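Local coordinates for protein meso-diaminopimelate dehydrogenase (PDB 3WGY) that catalyses the reversible NADP-dependent oxidative deamination of meso-2,6-diaminopimelate in its native form, and here, as an engineered variant, holds 4-methyl-2-oxovalerate, at residues 157-160 and 161-164; 189-192 and 193-197; 219-222 and 223-227; 235-238 and 239-242. The protein carries 6 engineered substitutions. All coordinates share one frame; numbering follows the deposited sequence.

Contact 1: 157-160 and 161-164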
ATOM      1  N   SER B 157     -22.567  21.321  -1.955  1.00 49.67           N
ATOM      2  CA  SER B 157     -22.523  22.544  -2.750  1.00 48.94           C
ATOM      3  C   SER B 157     -23.916  22.906  -3.230  1.00 48.40           C
ATOM      4  O   SER B 157     -24.272  24.083  -3.291  1.00 47.48           O
ATOM      5  CB  SER B 157     -21.585  22.380  -3.948  1.00 48.64           C
ATOM      6  OG  SER B 157     -20.231  22.402  -3.528  1.00 50.74           O
ATOM      7  N   ASP B 158     -24.700  21.890  -3.584  1.00 49.29           N
ATOM      8  CA  ASP B 158     -26.073  22.111  -4.023  1.00 49.59           C
ATOM      9  C   ASP B 158     -26.871  22.567  -2.806  1.00 49.35           C
ATOM     10  O   ASP B 158     -27.698  23.472  -2.897  1.00 51.14           O
ATOM     11  CB  ASP B 158     -26.690  20.819  -4.572  1.00 49.98           C
ATOM     12  CG  ASP B 158     -25.990  20.318  -5.821  1.00 51.56           C
ATOM     13  OD1 ASP B 158     -25.654  21.148  -6.695  1.00 51.17           O
ATOM     14  OD2 ASP B 158     -25.793  19.088  -5.935  1.00 52.73           O
ATOM     15  N   ALA B 159     -26.610  21.926  -1.669  1.00 48.36           N
ATOM     16  CA  ALA B 159     -27.282  22.252  -0.415  1.00 49.00           C
ATOM     17  C   ALA B 159     -27.039  23.713  -0.049  1.00 49.10           C
ATOM     18  O   ALA B 159     -27.963  24.414   0.352  1.00 49.19           O
ATOM     19  CB  ALA B 159     -26.779  21.342   0.699  1.00 47.80           C
ATOM     20  N   ILE B 160     -25.792  24.161  -0.182  1.00 49.33           N
ATOM     21  CA  ILE B 160     -25.430  25.547   0.114  1.00 49.94           C
ATOM     22  C   ILE B 160     -26.237  26.497  -0.768  1.00 49.62           C
ATOM     23  O   ILE B 160     -26.741  27.518  -0.301  1.00 49.40           O
ATOM     24  CB  ILE B 160     -23.926  25.809  -0.154  1.00 49.21           C
ATOM     25  CG1 ILE B 160     -23.070  25.119   0.900  1.00 49.81           C
ATOM     26  CG2 ILE B 160     -23.637  27.295  -0.120  1.00 52.43           C
ATOM     27  CD1 ILE B 160     -21.595  25.236   0.621  1.00 45.91           C
ATOM     28  N   ARG B 161     -26.359  26.149  -2.046  1.00 50.02           N
ATOM     29  CA  ARG B 161     -27.091  26.968  -3.006  1.00 50.49           C
ATOM     30  C   ARG B 161     -28.581  27.095  -2.686  1.00 50.65           C
ATOM     31  O   ARG B 161     -29.251  28.002  -3.173  1.00 51.59           O
ATOM     32  CB  ARG B 161     -26.921  26.408  -4.419  1.00 51.35           C
ATOM     33  CG  ARG B 161     -25.504  26.460  -4.965  1.00 53.00           C
ATOM     34  CD  ARG B 161     -25.519  26.269  -6.479  1.00 53.54           C
ATOM     35  NE  ARG B 161     -24.183  26.317  -7.059  1.00 55.55           N
ATOM     36  CZ  ARG B 161     -23.322  25.305  -7.047  1.00 56.96           C
ATOM     37  NH1 ARG B 161     -23.657  24.147  -6.485  1.00 58.75           N
ATOM     38  NH2 ARG B 161     -22.122  25.456  -7.594  1.00 56.37           N
ATOM     39  N   ARG B 162     -29.099  26.184  -1.872  1.00 50.45           N
ATOM     40  CA  ARG B 162     -30.506  26.222  -1.486  1.00 51.92           C
ATOM     41  C   ARG B 162     -30.767  27.269  -0.399  1.00 51.07           C
ATOM     42  O   ARG B 162     -31.905  27.700  -0.200  1.00 51.91           O
ATOM     43  CB  ARG B 162     -30.951  24.848  -0.972  1.00 52.55           C
ATOM     44  CG  ARG B 162     -31.437  23.889  -2.046  1.00 53.37           C
ATOM     45  CD  ARG B 162     -31.533  22.477  -1.493  1.00 52.46           C
ATOM     46  NE  ARG B 162     -30.672  21.565  -2.239  1.00 55.86           N
ATOM     47  CZ  ARG B 162     -30.038  20.525  -1.710  1.00 55.23           C
ATOM     48  NH1 ARG B 162     -30.160  20.254  -0.415  1.00 54.80           N
ATOM     49  NH2 ARG B 162     -29.283  19.753  -2.481  1.00 55.54           N
ATOM     50  N   VAL B 163     -29.710  27.674   0.297  1.00 49.43           N
ATOM     51  CA  VAL B 163     -29.826  28.653   1.378  1.00 47.96           C
ATOM     52  C   VAL B 163     -30.161  30.055   0.886  1.00 47.99           C
ATOM     53  O   VAL B 163     -29.549  30.564  -0.057  1.00 46.89           O
ATOM     54  CB  VAL B 163     -28.531  28.692   2.225  1.00 46.17           C
ATOM     55  CG1 VAL B 163     -28.584  29.838   3.239  1.00 45.41           C
ATOM     56  CG2 VAL B 163     -28.356  27.358   2.939  1.00 46.01           C
ATOM     57  N   GLN B 164     -31.139  30.674   1.540  1.00 48.85           N
ATOM     58  CA  GLN B 164     -31.585  32.016   1.184  1.00 49.01           C
ATOM     59  C   GLN B 164     -30.415  32.984   1.262  1.00 47.59           C
ATOM     60  O   GLN B 164     -29.683  33.008   2.254  1.00 48.03           O
ATOM     61  CB  GLN B 164     -32.702  32.468   2.135  1.00 52.31           C
ATOM     62  CG  GLN B 164     -33.919  31.540   2.165  1.00 57.90           C
ATOM     63  CD  GLN B 164     -34.887  31.777   1.008  1.00 61.25           C
ATOM     64  OE1 GLN B 164     -35.719  30.921   0.691  1.00 61.80           O
ATOM     65  NE2 GLN B 164     -34.793  32.949   0.386  1.00 63.58           N
TER

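Contact 2: 189-192 and 193-197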
ATOM      1  N   CYS B 189      -7.734   5.280  20.011  1.00 53.50           N
ATOM      2  CA  CYS B 189      -8.942   6.032  20.314  1.00 52.95           C
ATOM      3  C   CYS B 189      -9.923   5.944  19.163  1.00 50.98           C
ATOM      4  O   CYS B 189      -9.555   5.599  18.039  1.00 50.72           O
ATOM      5  CB  CYS B 189      -8.607   7.502  20.560  1.00 54.17           C
ATOM      6  SG  CYS B 189      -7.909   8.316  19.115  1.00 59.28           S
ATOM      7  N   ASP B 190     -11.182   6.242  19.458  1.00 47.48           N
ATOM      8  CA  ASP B 190     -12.228   6.246  18.458  1.00 46.66           C
ATOM      9  C   ASP B 190     -12.540   7.729  18.293  1.00 45.87           C
ATOM     10  O   ASP B 190     -12.448   8.494  19.253  1.00 47.34           O
ATOM     11  CB  ASP B 190     -13.451   5.481  18.967  1.00 46.65           C
ATOM     12  CG  ASP B 190     -13.128   4.040  19.325  1.00 47.97           C
ATOM     13  OD1 ASP B 190     -12.798   3.259  18.409  1.00 45.27           O
ATOM     14  OD2 ASP B 190     -13.195   3.690  20.526  1.00 47.77           O
ATOM     15  N   PHE B 191     -12.885   8.144  17.084  1.00 43.69           N
ATOM     16  CA  PHE B 191     -13.176   9.551  16.845  1.00 41.29           C
ATOM     17  C   PHE B 191     -14.654   9.798  16.610  1.00 41.76           C
ATOM     18  O   PHE B 191     -15.338   8.980  15.998  1.00 41.02           O
ATOM     19  CB  PHE B 191     -12.389  10.052  15.627  1.00 39.16           C
ATOM     20  CG  PHE B 191     -10.909  10.155  15.854  1.00 38.64           C
ATOM     21  CD1 PHE B 191     -10.389  11.134  16.692  1.00 37.00           C
ATOM     22  CD2 PHE B 191     -10.034   9.270  15.233  1.00 39.26           C
ATOM     23  CE1 PHE B 191      -9.016  11.235  16.911  1.00 38.92           C
ATOM     24  CE2 PHE B 191      -8.655   9.358  15.443  1.00 39.54           C
ATOM     25  CZ  PHE B 191      -8.145  10.342  16.284  1.00 41.26           C
ATOM     26  N   THR B 192     -15.147  10.925  17.110  1.00 43.64           N
ATOM     27  CA  THR B 192     -16.536  11.296  16.899  1.00 44.84           C
ATOM     28  C   THR B 192     -16.513  11.953  15.521  1.00 47.39           C
ATOM     29  O   THR B 192     -15.458  12.418  15.074  1.00 45.93           O
ATOM     30  CB  THR B 192     -17.016  12.340  17.922  1.00 46.05           C
ATOM     31  OG1 THR B 192     -16.294  13.564  17.725  1.00 44.26           O
ATOM     32  CG2 THR B 192     -16.795  11.843  19.341  1.00 45.93           C
ATOM     33  N   THR B 193     -17.655  11.986  14.846  1.00 49.02           N
ATOM     34  CA  THR B 193     -17.726  12.593  13.522  1.00 50.31           C
ATOM     35  C   THR B 193     -17.150  13.998  13.555  1.00 49.81           C
ATOM     36  O   THR B 193     -16.390  14.397  12.671  1.00 50.47           O
ATOM     37  CB  THR B 193     -19.172  12.690  13.030  1.00 52.06           C
ATOM     38  OG1 THR B 193     -19.739  11.376  12.955  1.00 54.94           O
ATOM     39  CG2 THR B 193     -19.219  13.333  11.661  1.00 51.72           C
ATOM     40  N   ARG B 194     -17.510  14.732  14.599  1.00 48.80           N
ATOM     41  CA  ARG B 194     -17.077  16.108  14.771  1.00 48.30           C
ATOM     42  C   ARG B 194     -15.574  16.304  14.947  1.00 46.84           C
ATOM     43  O   ARG B 194     -15.057  17.400  14.712  1.00 46.89           O
ATOM     44  CB  ARG B 194     -17.805  16.733  15.961  1.00 48.81           C
ATOM     45  CG  ARG B 194     -17.580  18.224  16.067  1.00 52.05           C
ATOM     46  CD  ARG B 194     -18.367  18.855  17.200  1.00 55.68           C
ATOM     47  NE  ARG B 194     -18.904  20.142  16.780  1.00 58.17           N
ATOM     48  CZ  ARG B 194     -19.995  20.287  16.033  1.00 58.60           C
ATOM     49  NH1 ARG B 194     -20.680  19.223  15.634  1.00 59.04           N
ATOM     50  NH2 ARG B 194     -20.388  21.495  15.666  1.00 59.52           N
ATOM     51  N   GLU B 195     -14.869  15.258  15.362  1.00 44.53           N
ATOM     52  CA  GLU B 195     -13.429  15.361  15.570  1.00 42.73           C
ATOM     53  C   GLU B 195     -12.582  15.030  14.342  1.00 40.14           C
ATOM     54  O   GLU B 195     -11.474  15.549  14.204  1.00 40.93           O
ATOM     55  CB  GLU B 195     -12.996  14.450  16.725  1.00 44.89           C
ATOM     56  CG  GLU B 195     -13.699  14.733  18.045  1.00 48.33           C
ATOM     57  CD  GLU B 195     -13.362  13.706  19.113  1.00 50.10           C
ATOM     58  OE1 GLU B 195     -13.445  12.493  18.825  1.00 51.97           O
ATOM     59  OE2 GLU B 195     -13.018  14.109  20.243  1.00 52.66           O
ATOM     60  N   LYS B 196     -13.098  14.178  13.458  1.00 38.83           N
ATOM     61  CA  LYS B 196     -12.361  13.754  12.258  1.00 38.93           C
ATOM     62  C   LYS B 196     -12.281  14.742  11.094  1.00 37.82           C
ATOM     63  O   LYS B 196     -11.211  14.918  10.509  1.00 37.18           O
ATOM     64  CB  LYS B 196     -12.928  12.434  11.718  1.00 39.26           C
ATOM     65  CG  LYS B 196     -12.728  11.234  12.625  1.00 39.69           C
ATOM     66  CD  LYS B 196     -13.265   9.961  11.986  1.00 41.62           C
ATOM     67  CE  LYS B 196     -12.466   9.569  10.751  1.00 41.33           C
ATOM     68  NZ  LYS B 196     -13.040   8.359  10.096  1.00 44.05           N
ATOM     69  N   HIS B 197     -13.408  15.356  10.740  1.00 36.90           N
ATOM     70  CA  HIS B 197     -13.441  16.296   9.625  1.00 35.52           C
ATOM     71  C   HIS B 197     -14.222  17.570   9.916  1.00 34.50           C
ATOM     72  O   HIS B 197     -15.208  17.556  10.653  1.00 32.61           O
ATOM     73  CB  HIS B 197     -14.087  15.668   8.380  1.00 36.27           C
ATOM     74  CG  HIS B 197     -13.492  14.359   7.959  1.00 37.86           C
ATOM     75  ND1 HIS B 197     -13.803  13.167   8.582  1.00 36.90           N
ATOM     76  CD2 HIS B 197     -12.643  14.049   6.949  1.00 37.61           C
ATOM     77  CE1 HIS B 197     -13.175  12.178   7.970  1.00 39.49           C
ATOM     78  NE2 HIS B 197     -12.464  12.686   6.979  1.00 37.88           N
TER
HETATM   79  O   HOH W   1     -12.637  10.744  20.943  1.00 49.76           O

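Contact 3: 219-222 and 223-227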
ATOM      1  N   LYS B 219     -24.440  26.442   8.765  1.00 47.53           N
ATOM      2  CA  LYS B 219     -23.931  25.717   9.919  1.00 49.85           C
ATOM      3  C   LYS B 219     -24.949  24.800  10.606  1.00 51.31           C
ATOM      4  O   LYS B 219     -24.628  23.664  10.966  1.00 50.47           O
ATOM      5  CB  LYS B 219     -23.370  26.698  10.949  1.00 50.22           C
ATOM      6  CG  LYS B 219     -22.137  27.455  10.498  1.00 51.19           C
ATOM      7  CD  LYS B 219     -21.449  28.079  11.698  1.00 52.38           C
ATOM      8  CE  LYS B 219     -20.194  28.833  11.303  1.00 54.43           C
ATOM      9  NZ  LYS B 219     -19.276  29.024  12.461  1.00 54.13           N
ATOM     10  N   THR B 220     -26.173  25.284  10.790  1.00 51.97           N
ATOM     11  CA  THR B 220     -27.198  24.485  11.457  1.00 53.00           C
ATOM     12  C   THR B 220     -27.969  23.559  10.523  1.00 53.32           C
ATOM     13  O   THR B 220     -28.908  22.893  10.952  1.00 53.69           O
ATOM     14  CB  THR B 220     -28.225  25.382  12.185  1.00 53.17           C
ATOM     15  OG1 THR B 220     -28.947  26.157  11.219  1.00 52.05           O
ATOM     16  CG2 THR B 220     -27.525  26.317  13.155  1.00 51.31           C
ATOM     17  N   MET B 221     -27.580  23.512   9.252  1.00 53.65           N
ATOM     18  CA  MET B 221     -28.271  22.661   8.287  1.00 54.33           C
ATOM     19  C   MET B 221     -28.141  21.182   8.626  1.00 55.47           C
ATOM     20  O   MET B 221     -27.037  20.639   8.673  1.00 53.44           O
ATOM     21  CB  MET B 221     -27.737  22.895   6.879  1.00 54.17           C
ATOM     22  CG  MET B 221     -28.532  22.157   5.819  1.00 53.73           C
ATOM     23  SD  MET B 221     -27.847  22.384   4.187  1.00 55.57           S
ATOM     24  CE  MET B 221     -28.463  24.020   3.793  1.00 53.71           C
ATOM     25  N   PRO B 222     -29.280  20.509   8.848  1.00 56.71           N
ATOM     26  CA  PRO B 222     -29.321  19.084   9.187  1.00 58.14           C
ATOM     27  C   PRO B 222     -28.967  18.182   8.012  1.00 58.83           C
ATOM     28  O   PRO B 222     -29.175  18.542   6.851  1.00 58.28           O
ATOM     29  CB  PRO B 222     -30.755  18.890   9.656  1.00 58.20           C
ATOM     30  CG  PRO B 222     -31.504  19.821   8.764  1.00 58.38           C
ATOM     31  CD  PRO B 222     -30.642  21.070   8.793  1.00 57.90           C
ATOM     32  N   ASP B 223     -28.431  17.010   8.334  1.00 59.83           N
ATOM     33  CA  ASP B 223     -28.025  16.018   7.344  1.00 60.71           C
ATOM     34  C   ASP B 223     -26.762  16.422   6.584  1.00 59.75           C
ATOM     35  O   ASP B 223     -26.157  15.587   5.915  1.00 61.67           O
ATOM     36  CB  ASP B 223     -29.153  15.750   6.331  1.00 62.24           C
ATOM     37  CG  ASP B 223     -30.476  15.398   6.998  1.00 63.59           C
ATOM     38  OD1 ASP B 223     -30.484  14.523   7.889  1.00 64.92           O
ATOM     39  OD2 ASP B 223     -31.509  15.994   6.623  1.00 62.70           O
ATOM     40  N   TYR B 224     -26.358  17.688   6.687  1.00 56.88           N
ATOM     41  CA  TYR B 224     -25.168  18.150   5.972  1.00 54.27           C
ATOM     42  C   TYR B 224     -24.056  18.764   6.815  1.00 51.33           C
ATOM     43  O   TYR B 224     -22.939  18.258   6.827  1.00 52.03           O
ATOM     44  CB  TYR B 224     -25.543  19.162   4.885  1.00 53.89           C
ATOM     45  CG  TYR B 224     -26.381  18.608   3.758  1.00 54.31           C
ATOM     46  CD1 TYR B 224     -27.754  18.422   3.912  1.00 54.61           C
ATOM     47  CD2 TYR B 224     -25.805  18.298   2.524  1.00 53.50           C
ATOM     48  CE1 TYR B 224     -28.538  17.946   2.865  1.00 54.54           C
ATOM     49  CE2 TYR B 224     -26.579  17.819   1.471  1.00 53.79           C
ATOM     50  CZ  TYR B 224     -27.945  17.649   1.648  1.00 54.59           C
ATOM     51  OH  TYR B 224     -28.728  17.203   0.608  1.00 55.25           O
ATOM     52  N   PHE B 225     -24.359  19.849   7.518  1.00 48.82           N
ATOM     53  CA  PHE B 225     -23.347  20.540   8.314  1.00 46.50           C
ATOM     54  C   PHE B 225     -23.508  20.498   9.832  1.00 45.69           C
ATOM     55  O   PHE B 225     -22.521  20.596  10.561  1.00 45.39           O
ATOM     56  CB  PHE B 225     -23.277  22.007   7.879  1.00 44.59           C
ATOM     57  CG  PHE B 225     -22.965  22.197   6.428  1.00 42.31           C
ATOM     58  CD1 PHE B 225     -21.652  22.151   5.974  1.00 42.46           C
ATOM     59  CD2 PHE B 225     -23.986  22.408   5.510  1.00 41.56           C
ATOM     60  CE1 PHE B 225     -21.358  22.311   4.622  1.00 42.02           C
ATOM     61  CE2 PHE B 225     -23.706  22.570   4.152  1.00 42.70           C
ATOM     62  CZ  PHE B 225     -22.389  22.522   3.708  1.00 42.89           C
ATOM     63  N   ALA B 226     -24.745  20.370  10.298  1.00 46.16           N
ATOM     64  CA  ALA B 226     -25.049  20.343  11.725  1.00 47.53           C
ATOM     65  C   ALA B 226     -24.047  19.581  12.596  1.00 48.00           C
ATOM     66  O   ALA B 226     -23.626  20.078  13.640  1.00 47.84           O
ATOM     67  CB  ALA B 226     -26.456  19.783  11.942  1.00 48.22           C
ATOM     68  N   ASP B 227     -23.658  18.386  12.167  1.00 48.03           N
ATOM     69  CA  ASP B 227     -22.725  17.576  12.942  1.00 47.32           C
ATOM     70  C   ASP B 227     -21.258  17.970  12.839  1.00 46.03           C
ATOM     71  O   ASP B 227     -20.441  17.469  13.607  1.00 45.17           O
ATOM     72  CB  ASP B 227     -22.858  16.097  12.558  1.00 49.82           C
ATOM     73  CG  ASP B 227     -24.206  15.510  12.942  1.00 51.06           C
ATOM     74  OD1 ASP B 227     -24.600  15.648  14.117  1.00 52.92           O
ATOM     75  OD2 ASP B 227     -24.870  14.910  12.071  1.00 51.94           O
TER

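Contact 4: 235-238 and 239-242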
ATOM      1  N   ILE B 235     -16.993  35.338  -0.576  1.00 36.58           N
ATOM      2  CA  ILE B 235     -16.150  35.787  -1.668  1.00 35.65           C
ATOM      3  C   ILE B 235     -17.001  36.223  -2.861  1.00 35.61           C
ATOM      4  O   ILE B 235     -18.222  36.097  -2.843  1.00 33.24           O
ATOM      5  CB  ILE B 235     -15.200  34.649  -2.126  1.00 34.56           C
ATOM      6  CG1 ILE B 235     -16.015  33.471  -2.660  1.00 31.35           C
ATOM      7  CG2 ILE B 235     -14.331  34.183  -0.965  1.00 35.59           C
ATOM      8  CD1 ILE B 235     -15.165  32.392  -3.290  1.00 31.31           C
ATOM      9  N   THR B 236     -16.348  36.730  -3.900  1.00 37.71           N
ATOM     10  CA  THR B 236     -17.041  37.167  -5.106  1.00 37.75           C
ATOM     11  C   THR B 236     -17.125  36.012  -6.099  1.00 40.15           C
ATOM     12  O   THR B 236     -16.491  34.971  -5.918  1.00 39.32           O
ATOM     13  CB  THR B 236     -16.288  38.298  -5.809  1.00 38.16           C
ATOM     14  OG1 THR B 236     -15.109  37.763  -6.427  1.00 37.69           O
ATOM     15  CG2 THR B 236     -15.892  39.383  -4.810  1.00 35.13           C
ATOM     16  N   GLU B 237     -17.894  36.216  -7.160  1.00 40.16           N
ATOM     17  CA  GLU B 237     -18.058  35.206  -8.194  1.00 43.14           C
ATOM     18  C   GLU B 237     -16.710  34.944  -8.878  1.00 42.39           C
ATOM     19  O   GLU B 237     -16.381  33.802  -9.193  1.00 43.19           O
ATOM     20  CB  GLU B 237     -19.084  35.686  -9.225  1.00 45.72           C
ATOM     21  CG  GLU B 237     -19.533  34.622 -10.219  1.00 49.76           C
ATOM     22  CD  GLU B 237     -20.486  33.608  -9.606  1.00 51.96           C
ATOM     23  OE1 GLU B 237     -21.607  33.991  -9.195  1.00 53.97           O
ATOM     24  OE2 GLU B 237     -20.111  32.423  -9.536  1.00 53.29           O
ATOM     25  N   GLU B 238     -15.939  36.007  -9.102  1.00 41.93           N
ATOM     26  CA  GLU B 238     -14.631  35.899  -9.742  1.00 41.65           C
ATOM     27  C   GLU B 238     -13.688  34.962  -8.982  1.00 40.99           C
ATOM     28  O   GLU B 238     -13.092  34.058  -9.572  1.00 40.80           O
ATOM     29  CB  GLU B 238     -13.974  37.281  -9.862  1.00 41.55           C
ATOM     30  CG  GLU B 238     -12.495  37.218 -10.230  1.00 44.29           C
ATOM     31  CD  GLU B 238     -11.825  38.583 -10.334  1.00 45.39           C
ATOM     32  OE1 GLU B 238     -11.878  39.369  -9.367  1.00 47.85           O
ATOM     33  OE2 GLU B 238     -11.227  38.868 -11.388  1.00 46.00           O
ATOM     34  N   GLU B 239     -13.556  35.186  -7.675  1.00 39.39           N
ATOM     35  CA  GLU B 239     -12.680  34.372  -6.842  1.00 38.93           C
ATOM     36  C   GLU B 239     -13.150  32.929  -6.817  1.00 36.63           C
ATOM     37  O   GLU B 239     -12.338  32.011  -6.723  1.00 36.54           O
ATOM     38  CB  GLU B 239     -12.639  34.908  -5.415  1.00 40.35           C
ATOM     39  CG  GLU B 239     -12.431  36.397  -5.307  1.00 44.65           C
ATOM     40  CD  GLU B 239     -12.443  36.858  -3.866  1.00 46.91           C
ATOM     41  OE1 GLU B 239     -11.376  36.818  -3.214  1.00 48.75           O
ATOM     42  OE2 GLU B 239     -13.533  37.234  -3.382  1.00 47.63           O
ATOM     43  N   LEU B 240     -14.462  32.726  -6.887  1.00 34.62           N
ATOM     44  CA  LEU B 240     -14.997  31.372  -6.894  1.00 35.14           C
ATOM     45  C   LEU B 240     -14.524  30.648  -8.165  1.00 35.32           C
ATOM     46  O   LEU B 240     -13.978  29.544  -8.100  1.00 34.22           O
ATOM     47  CB  LEU B 240     -16.528  31.400  -6.845  1.00 35.04           C
ATOM     48  CG  LEU B 240     -17.182  30.039  -6.613  1.00 34.84           C
ATOM     49  CD1 LEU B 240     -16.642  29.446  -5.328  1.00 37.25           C
ATOM     50  CD2 LEU B 240     -18.694  30.183  -6.538  1.00 36.62           C
ATOM     51  N   LYS B 241     -14.720  31.283  -9.318  1.00 35.45           N
ATOM     52  CA  LYS B 241     -14.308  30.704 -10.596  1.00 37.42           C
ATOM     53  C   LYS B 241     -12.789  30.505 -10.621  1.00 36.69           C
ATOM     54  O   LYS B 241     -12.292  29.478 -11.075  1.00 38.56           O
ATOM     55  CB  LYS B 241     -14.734  31.628 -11.746  1.00 40.61           C
ATOM     56  CG  LYS B 241     -14.215  31.229 -13.130  1.00 44.86           C
ATOM     57  CD  LYS B 241     -15.029  30.109 -13.779  1.00 48.33           C
ATOM     58  CE  LYS B 241     -16.027  30.636 -14.808  1.00 49.63           C
ATOM     59  NZ  LYS B 241     -17.098  31.496 -14.221  1.00 53.51           N
ATOM     60  N   LEU B 242     -12.058  31.491 -10.115  1.00 35.25           N
ATOM     61  CA  LEU B 242     -10.597  31.443 -10.095  1.00 35.13           C
ATOM     62  C   LEU B 242      -9.935  30.468  -9.130  1.00 33.74           C
ATOM     63  O   LEU B 242      -8.982  29.786  -9.488  1.00 32.46           O
ATOM     64  CB  LEU B 242     -10.026  32.832  -9.799  1.00 34.63           C
ATOM     65  CG  LEU B 242      -9.957  33.874 -10.909  1.00 34.09           C
ATOM     66  CD1 LEU B 242      -9.471  35.194 -10.318  1.00 32.71           C
ATOM     67  CD2 LEU B 242      -9.010  33.397 -12.003  1.00 34.80           C
TER

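Contact 1: 157-160 and 161-164
The backbone N of R162 is divided between two carbonyls of the turn before it: the bond to A159 O is 3.1 Å long, while the one to D158 O is weak and bent. V163 N goes to I160 O at 3.0 Å. R161 N keeps the regular α-helical partner four residues back, S157 O, at 3.2 Å. Bonding thus shifts from i-4 towards i-3 in the C-terminal part of helix 154-162, a tightening of 3-10 character. The two arginines flank this turn differently. R162 bends at chi3 (-120°) and folds back on the helix, laying one face of its guanidinium over the backbone, with A159 CA 3.5 Å from CZ and above the centre of the group. At the same time its NH2 comes to 3.5 Å from D158 CB. R161 instead stretches its chain from CG to NE and runs past S157 O, which touches CG. Its NH1 meets D158 OD1 in a long salt bridge of 3.6 Å, the carboxylate and guanidinium planes 42° apart, and its NE is hydrogen-bonded to N168 OD1. On the buried side, I160 packs on V166, C201 and V203 of the adjoining sheet.

Contact 2: 189-192 and 193-197
E195 folds back on T192 to form a capping box at the start of the short helix 193-196, with T192 as N-cap. From CB, 3.6 Å from T192 O, the chain turns back towards the start of the helix because CG lies beside the backbone N (chi1 -57°), and it stays extended beyond CG. CD brings the carboxylate alongside the T192 side chain, where OE1 touches T192 CG2 at 3.5 Å. OE1 then accepts from T192 N at 2.9 Å in an almost straight bond (172°), met on the anti side. The same oxygen lies at the edge of the F191 ring, 4.0 Å from CD1, the ring and carboxylate planes standing 72° apart. A water donates to E195 OE1 and also to D190 O, extending the link two residues back from the cap. In return, E195 N donates to T192 O at 2.9 Å; its second bond, to T192 OG1, is weak and its geometry less certain. K196 leaves the next position of the helix and crosses F191 at about a right angle, while its NZ is hydrogen-bonded to T146 O, and K196 makes a cation-pi contact with F147. Where the two chains cross, K196 CG rests 3.2 Å from F191 CB.

Contact 3: 219-222 and 223-227
The sulfur of M221 meets two aromatic rings, each from a different direction. SD lies 4.6 Å from the centroid of the Y224 ring, 37° off the normal, an oblique Met-aromatic contact in which the two side chains slant across one another. Against F225 the same SD stands at the ring edge, 5.2 Å from the centroid and 84° off the normal. With CG anti to the backbone N (chi1 -173°), M221 carries SD to the rings, and its CB already touches F225 CD2 at 4.0 Å. Y224 has a further neighbour in its plane: P222 O sits at the ring edge, 3.3 Å from CD1. The rings and sulfur are carried by a tight loop in which D223 has a positive phi and the chain doubles back. M221 O fastens the loop by taking two backbone donors from opposite faces of its carbonyl plane, A226 N at 2.8 Å and F225 N at 3.0 Å. The bond from A226 spans five residues, one more than in an α-helical turn, and A226 CA also approaches K219 O at 3.4 Å in a CA-H...O contact. The loop joins helix 211-219 to strand 230-234. F225 is directed inward onto C201 and the engineered M199 of strand 197-205 and onto T230, while M221 and Y224 lie against helix 154-162.

Contact 4: 235-238 and 239-242
T236 and E239 are tied by three bonds between the same two residues, two of them converging on one carboxylate oxygen. E239 OE2 accepts from T236 N at 2.9 Å, met on its anti side and 18° out of the carboxylate plane, and it takes a weak second bond from T236 OG1. That hydroxyl in turn accepts from E239 N at 3.3 Å in a nearly straight bond (174°). This is a capping box with T236 as N-cap of helix 237-243. I235, just ahead of the cap, adds the matching apolar contact of a hydrophobic staple: its CG1 branch lies between the backbone N and carbonyl carbon (chi1 63°), which brings I235 CD1 to L240 CD1 at 3.9 Å, against the first turn. The CB of I235 also lies against E239 OE2, at 3.3 Å, flanking the gripped oxygen with hydrocarbon. Further along, helical bonding is regular, L242 N reaching E238 O at 2.8 Å, and the two side chains run side by side, E238 CG lying 3.6 Å from L242 CD1. L240 packs on strands 166-175 and 197-205, and E237 OE2 accepts a hydrogen bond from N168 ND2. Three acidic residues, E237, E238 and E239, occupy the first turn, where backbone N-H groups point towards the N-terminal end of the helix; the carboxylate of E239, gripped by T236 and near the positive end of the helix dipole, is probably favoured in its ionised form.

In the fold
Contacts 1 and 3 pack directly, their centres about 12 Å apart: V163 CG2 meets M221 CE at 3.4 Å, and A159 CB lies 3.6 Å from Y224 CE2. Both approach the bound 2-oxo-4-methylpentanoic acid, the side chains of D158 and Y224 each lying about 6 Å from it. H156, a pocket residue just before contact 1, is met edge-to-face by Y224 and F225 of contact 3. Contact 2 touches contact 3 through R194 NH1 and D227 O, 2.7 Å apart, but its T193 side chain is about 13 Å from the ligand. The nearest atoms of contacts 1 and 4 are about 6 Å apart, without touching, yet N168 bridges them, bonding R161 and E237.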